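Local coordinates for protein aminoglycoside N(3)-acetyltransferase III (Serratia marcescens, PDB 7LAO) that transfers an acetyl group from acetyl-CoA to the 3-amino group of 2-deoxystreptamine antibiotics such as gentamicin, giving resistance to them, at residues Gly55-Trp63 / Phe99-Leu107; Pro127-Pro135 / Pro147-Gly155. All coordinates share one frame; numbering follows the deposited sequence.

Interaction 1. Residues Gly55-Trp63 / Phe99-Leu107; sequences GTLMGYASW and FGLLNRFLL
The backbone N of Tyr60 and the side-chain amide of Asn103 share one water. Tyr60 N donates to it at 2.8 Å, while Asn103 ND2 is a weak second donor at 3.4 Å. Asn103 ND2 also lies 2.8 Å from Tyr60 O, but the angle is too poor for a hydrogen bond. The other branch of the amide, Asn103 OD1, sits 3.4 Å from Gly59 CA. Gly59 has no side chain, and the amide packs closely against its backbone.

Strand 56-60 belongs to the central mixed sheet of the antibiotic N-acetyltransferase fold, between strands 23-28 and 122-125. Helix 102-108 packs across one face of that sheet. The short segments of strand and helix run at 134° to each other. Along the strand, the next side chain toward the helix is Leu57. Its CD1 meets Leu106 CD2 at 4.1 Å, and the two side chains cross at about a right angle.

At the other end, the Tyr60 and Phe99 rings form an offset stack. Their centroids are 4.3 Å apart and their planes are 21° from parallel. The overlap is at the rims, where Tyr60 CE2 and Phe99 CE2 come to 3.4 Å. With chi1 at -173°, the Tyr60 ring points away from its own N and lies over Phe99. Ser62 CB approaches Phe99 CE2 obliquely at 3.6 Å, while Ser62 OG bonds to Asp119 O. Tyr60 OH makes a weak hydrogen bond to a bound HEPES molecule, probably an additive of the crystallisation.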
loop_
_atom_site.group_PDB
_atom_site.type_symbol
_atom_site.label_atom_id
_atom_site.label_comp_id
_atom_site.label_asym_id
_atom_site.label_seq_id
_atom_site.Cartn_x
_atom_site.Cartn_y
_atom_site.Cartn_z
ATOM N N GLY A 55 1.684 -15.996 -9.720
ATOM C CA GLY A 55 1.955 -14.674 -9.199
ATOM C C GLY A 55 0.964 -14.261 -8.136
ATOM O O GLY A 55 -0.142 -14.820 -7.991
ATOM N N THR A 56 1.347 -13.235 -7.404
ATOM C CA THR A 56 0.488 -12.673 -6.378
ATOM C C THR A 56 0.352 -11.171 -6.601
ATOM O O THR A 56 1.318 -10.482 -6.907
ATOM C CB THR A 56 1.044 -12.970 -4.982
ATOM O OG1 THR A 56 0.968 -14.382 -4.734
ATOM C CG2 THR A 56 0.212 -12.288 -3.910
ATOM N N LEU A 57 -0.866 -10.657 -6.517
ATOM C CA LEU A 57 -1.067 -9.224 -6.594
ATOM C C LEU A 57 -1.409 -8.726 -5.216
ATOM O O LEU A 57 -2.091 -9.413 -4.451
ATOM C CB LEU A 57 -2.241 -8.860 -7.546
ATOM C CG LEU A 57 -2.238 -9.541 -8.910
ATOM C CD1 LEU A 57 -3.563 -9.293 -9.689
ATOM C CD2 LEU A 57 -0.970 -9.031 -9.662
ATOM N N MET A 58 -1.050 -7.486 -4.952
ATOM C CA MET A 58 -1.265 -6.928 -3.634
ATOM C C MET A 58 -1.632 -5.464 -3.728
ATOM O O MET A 58 -1.188 -4.739 -4.639
ATOM C CB MET A 58 -0.006 -7.087 -2.793
ATOM C CG MET A 58 -0.131 -6.643 -1.352
ATOM S SD MET A 58 1.424 -7.089 -0.447
ATOM C CE MET A 58 1.180 -6.220 1.105
ATOM N N GLY A 59 -2.407 -5.007 -2.763
ATOM C CA GLY A 59 -2.845 -3.624 -2.803
ATOM C C GLY A 59 -3.053 -3.108 -1.403
ATOM O O GLY A 59 -3.326 -3.878 -0.468
ATOM N N TYR A 60 -2.978 -1.787 -1.263
ATOM C CA TYR A 60 -3.140 -1.122 0.029
ATOM C C TYR A 60 -4.578 -0.643 0.137
ATOM O O TYR A 60 -4.939 0.416 -0.379
ATOM C CB TYR A 60 -2.136 0.013 0.144
ATOM C CG TYR A 60 -2.007 0.738 1.443
ATOM C CD1 TYR A 60 -2.544 0.239 2.643
ATOM C CD2 TYR A 60 -1.347 1.956 1.475
ATOM C CE1 TYR A 60 -2.404 0.953 3.836
ATOM C CE2 TYR A 60 -1.204 2.676 2.644
ATOM C CZ TYR A 60 -1.715 2.174 3.825
ATOM O OH TYR A 60 -1.567 2.908 4.977
ATOM N N ALA A 61 -5.418 -1.437 0.818
ATOM C CA ALA A 61 -6.862 -1.195 0.769
ATOM C C ALA A 61 -7.321 -0.222 1.850
ATOM O O ALA A 61 -8.152 0.656 1.596
ATOM C CB ALA A 61 -7.631 -2.514 0.908
ATOM N N SER A 62 -6.840 -0.403 3.072
ATOM C CA SER A 62 -7.220 0.475 4.191
ATOM C C SER A 62 -8.748 0.396 4.335
ATOM O O SER A 62 -9.346 -0.662 4.071
ATOM C CB SER A 62 -6.658 1.876 3.987
ATOM O OG SER A 62 -7.158 2.771 4.984
ATOM N N TRP A 63 -9.417 1.482 4.704
ATOM C CA TRP A 63 -10.835 1.403 5.041
ATOM C C TRP A 63 -11.465 2.776 4.844
ATOM O O TRP A 63 -10.917 3.774 5.319
ATOM C CB TRP A 63 -10.974 0.927 6.498
ATOM C CG TRP A 63 -12.389 0.662 7.019
ATOM C CD1 TRP A 63 -13.513 0.430 6.290
ATOM C CD2 TRP A 63 -12.783 0.628 8.395
ATOM N NE1 TRP A 63 -14.600 0.230 7.132
ATOM C CE2 TRP A 63 -14.174 0.348 8.431
ATOM C CE3 TRP A 63 -12.096 0.794 9.605
ATOM C CZ2 TRP A 63 -14.883 0.246 9.620
ATOM C CZ3 TRP A 63 -12.800 0.681 10.789
ATOM C CH2 TRP A 63 -14.184 0.412 10.789
ATOM N N PHE A 99 -6.597 5.572 -2.053
ATOM C CA PHE A 99 -5.594 4.628 -2.523
ATOM C C PHE A 99 -5.994 3.945 -3.829
ATOM O O PHE A 99 -5.230 3.098 -4.325
ATOM C CB PHE A 99 -5.298 3.567 -1.440
ATOM C CG PHE A 99 -4.739 4.146 -0.168
ATOM C CD1 PHE A 99 -4.114 5.395 -0.176
ATOM C CD2 PHE A 99 -4.830 3.449 1.031
ATOM C CE1 PHE A 99 -3.580 5.943 0.986
ATOM C CE2 PHE A 99 -4.310 3.978 2.212
ATOM C CZ PHE A 99 -3.689 5.224 2.202
ATOM N N GLY A 100 -7.134 4.304 -4.404
ATOM C CA GLY A 100 -7.532 3.895 -5.746
ATOM C C GLY A 100 -8.696 2.918 -5.820
ATOM O O GLY A 100 -8.847 2.019 -4.983
ATOM N N LEU A 101 -9.502 3.061 -6.876
ATOM C CA LEU A 101 -10.650 2.190 -7.069
ATOM C C LEU A 101 -10.243 0.743 -7.324
ATOM O O LEU A 101 -11.062 -0.164 -7.153
ATOM C CB LEU A 101 -11.486 2.722 -8.233
ATOM C CG LEU A 101 -12.734 1.945 -8.655
ATOM C CD1 LEU A 101 -13.615 1.682 -7.430
ATOM C CD2 LEU A 101 -13.515 2.659 -9.792
ATOM N N LEU A 102 -9.005 0.516 -7.751
ATOM C CA LEU A 102 -8.550 -0.833 -8.049
ATOM C C LEU A 102 -8.607 -1.750 -6.829
ATOM O O LEU A 102 -8.839 -2.957 -6.981
ATOM C CB LEU A 102 -7.119 -0.797 -8.579
ATOM C CG LEU A 102 -6.626 -2.104 -9.202
ATOM C CD1 LEU A 102 -7.461 -2.337 -10.445
ATOM C CD2 LEU A 102 -5.147 -1.944 -9.587
ATOM N N ASN A 103 -8.363 -1.229 -5.624
ATOM C CA ASN A 103 -8.345 -2.159 -4.472
ATOM C C ASN A 103 -9.721 -2.794 -4.230
ATOM O O ASN A 103 -9.819 -3.943 -3.754
ATOM C CB ASN A 103 -7.836 -1.436 -3.226
ATOM C CG ASN A 103 -6.349 -1.115 -3.332
ATOM O OD1 ASN A 103 -5.570 -1.948 -3.806
ATOM N ND2 ASN A 103 -5.958 0.118 -2.960
ATOM N N ARG A 104 -10.793 -2.092 -4.585
ATOM C CA ARG A 104 -12.110 -2.703 -4.505
ATOM C C ARG A 104 -12.198 -3.912 -5.430
ATOM O O ARG A 104 -12.815 -4.910 -5.084
ATOM C CB ARG A 104 -13.179 -1.666 -4.829
ATOM C CG ARG A 104 -14.568 -2.235 -5.089
ATOM C CD ARG A 104 -15.581 -1.131 -5.404
ATOM N NE ARG A 104 -16.818 -1.728 -5.864
ATOM C CZ ARG A 104 -17.978 -1.095 -5.905
ATOM N NH1 ARG A 104 -18.047 0.157 -5.488
ATOM N NH2 ARG A 104 -19.071 -1.722 -6.334
ATOM N N PHE A 105 -11.543 -3.862 -6.593
ATOM C CA PHE A 105 -11.642 -4.972 -7.538
ATOM C C PHE A 105 -10.623 -6.077 -7.301
ATOM O O PHE A 105 -10.863 -7.228 -7.693
ATOM C CB PHE A 105 -11.531 -4.430 -8.961
ATOM C CG PHE A 105 -12.757 -3.651 -9.366
ATOM C CD1 PHE A 105 -12.830 -2.280 -9.144
ATOM C CD2 PHE A 105 -13.868 -4.306 -9.875
ATOM C CE1 PHE A 105 -13.983 -1.571 -9.468
ATOM C CE2 PHE A 105 -15.022 -3.597 -10.212
ATOM C CZ PHE A 105 -15.077 -2.243 -9.997
ATOM N N LEU A 106 -9.481 -5.752 -6.692
ATOM C CA LEU A 106 -8.613 -6.795 -6.178
ATOM C C LEU A 106 -9.357 -7.610 -5.119
ATOM O O LEU A 106 -9.307 -8.836 -5.128
ATOM C CB LEU A 106 -7.339 -6.188 -5.608
ATOM C CG LEU A 106 -6.361 -5.546 -6.623
ATOM C CD1 LEU A 106 -5.234 -4.810 -5.884
ATOM C CD2 LEU A 106 -5.802 -6.600 -7.565
ATOM N N LEU A 107 -10.099 -6.939 -4.237
ATOM C CA LEU A 107 -10.905 -7.632 -3.246
ATOM C C LEU A 107 -11.929 -8.562 -3.895
ATOM O O LEU A 107 -12.206 -9.646 -3.368
ATOM C CB LEU A 107 -11.599 -6.626 -2.326
ATOM C CG LEU A 107 -10.615 -6.136 -1.246
ATOM C CD1 LEU A 107 -11.110 -4.877 -0.585
ATOM C CD2 LEU A 107 -10.337 -7.239 -0.136
HETATM O O HOH W 1 -2.554 0.147 -3.282
#

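Interaction 2. Residues Pro127-Pro135 / Pro147-Gly155; sequences PLAATLTEP and PLERFVGHG
Arg150 points its guanidinium at the C-terminal end of helix 129-133 and the turn that follows. Arg150 NE donates to Thr131 O at 2.9 Å. Arg150 NH2 serves two carbonyls, Leu132 O at 2.9 Å and Pro135 O at 2.8 Å. The Pro135 bond lies in the carbonyl plane, on a lone pair. The Leu132 bond comes in from above the carbonyl plane, 49° out of it. A bend in the arginine chain (chi3 -64°) brings the N-H edge of the group to the carbonyls. Over one face of the guanidinium lies Pro135, with CD 3.4 Å above the plane of Arg150. Arg150 NH1 bonds to Gly145 O, so all three guanidinium nitrogens have partners and the rotation of the group is fixed.

The His154 ring presents a face to Leu128. Leu128 CD2 makes a CH-pi contact there, 4.0 Å from the centroid of the His154 ring and 21° off its normal. Thr131 CG2 meets the same ring obliquely, 3.6 Å from His154 NE2. Between the arginine and the histidine, Leu132 CD2 rests against the backbone of the second helix, 3.6 Å from Phe151 N. A Schellman motif with Gly155 as its C-prime residue ends that helix.

The two helices pack on the face of the central sheet opposite helix 102-108. Leu132 touches Thr56 and Leu23, Phe151 reaches Met58 and Met25, and helix 170-177 packs against Phe151 and Val152.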
loop_
_atom_site.group_PDB
_atom_site.type_symbol
_atom_site.label_atom_id
_atom_site.label_comp_id
_atom_site.label_asym_id
_atom_site.label_seq_id
_atom_site.Cartn_x
_atom_site.Cartn_y
_atom_site.Cartn_z
ATOM N N PRO A 127 -0.854 -17.200 -4.643
ATOM C CA PRO A 127 -0.281 -18.159 -3.655
ATOM C C PRO A 127 0.133 -17.517 -2.351
ATOM O O PRO A 127 0.127 -18.210 -1.318
ATOM C CB PRO A 127 0.943 -18.745 -4.387
ATOM C CG PRO A 127 0.682 -18.472 -5.896
ATOM C CD PRO A 127 -0.145 -17.207 -5.937
ATOM N N LEU A 128 0.594 -16.270 -2.354
ATOM C CA LEU A 128 1.126 -15.675 -1.130
ATOM C C LEU A 128 0.050 -14.925 -0.366
ATOM O O LEU A 128 0.358 -14.215 0.577
ATOM C CB LEU A 128 2.343 -14.787 -1.427
ATOM C CG LEU A 128 3.588 -15.566 -1.771
ATOM C CD1 LEU A 128 4.698 -14.623 -2.344
ATOM C CD2 LEU A 128 4.125 -16.302 -0.482
ATOM N N ALA A 129 -1.237 -15.155 -0.670
ATOM C CA ALA A 129 -2.252 -14.230 -0.144
ATOM C C ALA A 129 -2.335 -14.269 1.391
ATOM O O ALA A 129 -2.421 -13.215 2.028
ATOM C CB ALA A 129 -3.629 -14.532 -0.751
ATOM N N ALA A 130 -2.484 -15.470 1.985
ATOM C CA ALA A 130 -2.555 -15.572 3.453
ATOM C C ALA A 130 -1.206 -15.209 4.091
ATOM O O ALA A 130 -1.149 -14.513 5.114
ATOM C CB ALA A 130 -2.949 -16.981 3.883
ATOM N N THR A 131 -0.119 -15.696 3.501
ATOM C CA THR A 131 1.229 -15.296 3.956
ATOM C C THR A 131 1.343 -13.768 4.091
ATOM O O THR A 131 1.817 -13.252 5.111
ATOM C CB THR A 131 2.291 -15.832 2.969
ATOM O OG1 THR A 131 2.252 -17.250 2.935
ATOM C CG2 THR A 131 3.787 -15.357 3.350
ATOM N N LEU A 132 0.859 -13.024 3.090
ATOM C CA LEU A 132 1.007 -11.577 3.147
ATOM C C LEU A 132 0.052 -10.943 4.154
ATOM O O LEU A 132 0.477 -10.049 4.921
ATOM C CB LEU A 132 0.822 -10.960 1.757
ATOM C CG LEU A 132 1.981 -11.366 0.854
ATOM C CD1 LEU A 132 1.712 -11.049 -0.679
ATOM C CD2 LEU A 132 3.247 -10.673 1.329
ATOM N N THR A 133 -1.213 -11.423 4.215
ATOM C CA THR A 133 -2.248 -10.716 4.962
ATOM C C THR A 133 -2.348 -11.098 6.440
ATOM O O THR A 133 -3.108 -10.445 7.172
ATOM C CB THR A 133 -3.618 -10.920 4.288
ATOM O OG1 THR A 133 -3.900 -12.314 4.178
ATOM C CG2 THR A 133 -3.591 -10.313 2.853
ATOM N N GLU A 134 -1.627 -12.134 6.897
ATOM C CA GLU A 134 -1.632 -12.525 8.310
ATOM C C GLU A 134 -0.194 -12.767 8.766
ATOM O O GLU A 134 0.555 -13.477 8.071
ATOM C CB GLU A 134 -2.454 -13.820 8.504
ATOM C CG GLU A 134 -3.947 -13.690 8.235
ATOM C CD GLU A 134 -4.674 -15.028 8.408
ATOM O OE1 GLU A 134 -5.138 -15.617 7.390
ATOM O OE2 GLU A 134 -4.720 -15.513 9.575
ATOM N N PRO A 135 0.213 -12.275 9.957
ATOM C CA PRO A 135 -0.580 -11.453 10.870
ATOM C C PRO A 135 -0.570 -9.976 10.509
ATOM O O PRO A 135 0.242 -9.541 9.673
ATOM C CB PRO A 135 0.098 -11.720 12.235
ATOM C CG PRO A 135 1.543 -11.887 11.840
ATOM C CD PRO A 135 1.563 -12.541 10.480
ATOM N N PRO A 147 2.470 -6.853 6.775
ATOM C CA PRO A 147 2.529 -7.382 5.397
ATOM C C PRO A 147 3.629 -6.769 4.506
ATOM O O PRO A 147 4.100 -7.469 3.588
ATOM C CB PRO A 147 1.135 -7.062 4.850
ATOM C CG PRO A 147 0.241 -7.137 6.062
ATOM C CD PRO A 147 1.089 -6.552 7.191
ATOM N N LEU A 148 4.046 -5.510 4.739
ATOM C CA LEU A 148 5.113 -4.903 3.922
ATOM C C LEU A 148 6.437 -5.630 4.132
ATOM O O LEU A 148 7.210 -5.842 3.175
ATOM C CB LEU A 148 5.303 -3.423 4.273
ATOM C CG LEU A 148 4.199 -2.482 3.840
ATOM C CD1 LEU A 148 4.719 -1.063 4.074
ATOM C CD2 LEU A 148 3.811 -2.710 2.351
ATOM N N GLU A 149 6.705 -6.036 5.377
ATOM C CA GLU A 149 7.959 -6.741 5.638
ATOM C C GLU A 149 8.002 -8.042 4.855
ATOM O O GLU A 149 9.041 -8.406 4.294
ATOM C CB GLU A 149 8.157 -7.013 7.153
ATOM C CG GLU A 149 9.297 -8.043 7.417
ATOM C CD GLU A 149 9.527 -8.379 8.906
ATOM O OE1 GLU A 149 10.677 -8.704 9.260
ATOM O OE2 GLU A 149 8.563 -8.372 9.697
ATOM N N ARG A 150 6.866 -8.748 4.770
ATOM C CA ARG A 150 6.881 -10.013 4.048
ATOM C C ARG A 150 6.851 -9.794 2.549
ATOM O O ARG A 150 7.392 -10.612 1.798
ATOM C CB ARG A 150 5.718 -10.905 4.541
ATOM C CG ARG A 150 5.926 -11.220 6.082
ATOM C CD ARG A 150 4.869 -12.157 6.680
ATOM N NE ARG A 150 3.533 -11.534 6.646
ATOM C CZ ARG A 150 3.040 -10.710 7.573
ATOM N NH1 ARG A 150 3.728 -10.363 8.642
ATOM N NH2 ARG A 150 1.834 -10.247 7.444
ATOM N N PHE A 151 6.196 -8.733 2.101
ATOM C CA PHE A 151 6.216 -8.362 0.680
ATOM C C PHE A 151 7.656 -8.126 0.220
ATOM O O PHE A 151 8.081 -8.662 -0.817
ATOM C CB PHE A 151 5.353 -7.119 0.478
ATOM C CG PHE A 151 5.535 -6.436 -0.888
ATOM C CD1 PHE A 151 4.966 -6.968 -2.064
ATOM C CD2 PHE A 151 6.221 -5.252 -0.960
ATOM C CE1 PHE A 151 5.142 -6.280 -3.315
ATOM C CE2 PHE A 151 6.388 -4.551 -2.194
ATOM C CZ PHE A 151 5.874 -5.071 -3.349
ATOM N N VAL A 152 8.445 -7.409 1.036
ATOM C CA VAL A 152 9.879 -7.196 0.724
ATOM C C VAL A 152 10.643 -8.510 0.785
ATOM O O VAL A 152 11.399 -8.833 -0.135
ATOM C CB VAL A 152 10.500 -6.168 1.684
ATOM C CG1 VAL A 152 12.023 -6.028 1.458
ATOM C CG2 VAL A 152 9.769 -4.860 1.523
ATOM N N GLY A 153 10.427 -9.315 1.869
ATOM C CA GLY A 153 11.153 -10.579 1.993
ATOM C C GLY A 153 10.876 -11.580 0.883
ATOM O O GLY A 153 11.720 -12.425 0.570
ATOM N N HIS A 154 9.702 -11.511 0.257
ATOM C CA HIS A 154 9.368 -12.405 -0.838
ATOM C C HIS A 154 9.721 -11.807 -2.210
ATOM O O HIS A 154 9.297 -12.333 -3.235
ATOM C CB HIS A 154 7.862 -12.781 -0.776
ATOM C CG HIS A 154 7.584 -13.805 0.285
ATOM N ND1 HIS A 154 7.766 -15.145 0.065
ATOM C CD2 HIS A 154 7.215 -13.675 1.582
ATOM C CE1 HIS A 154 7.506 -15.812 1.182
ATOM N NE2 HIS A 154 7.193 -14.942 2.129
ATOM N N GLY A 155 10.502 -10.752 -2.240
ATOM C CA GLY A 155 10.976 -10.239 -3.510
ATOM C C GLY A 155 9.913 -9.484 -4.299
ATOM O O GLY A 155 9.849 -9.622 -5.523
#

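Overall arrangement
After helix 6-16 the chain forms strand 23-28, then helices 30-33 and 40-51, and reaches strand 56-60, where interaction 1 begins. It closes a loop of 35 residues between 55-63 and 99-107 that contains no helix or strand, and brings helix 102-108 onto the sheet. The chain then adds strands 113-114 and 122-125 before interaction 2 opens at Pro127. That contact closes a shorter connection of 11 residues between segments 127-135 and 147-155, which carry helices 129-133 and 147-153. The two contacts follow in series and neither nest nor cross. They still touch: Thr56 OG1 probably hydrogen-bonds Leu128 N. Leu57 faces helix 102-108 while Met58 touches Pro147, so strand 56-60 is covered on both faces.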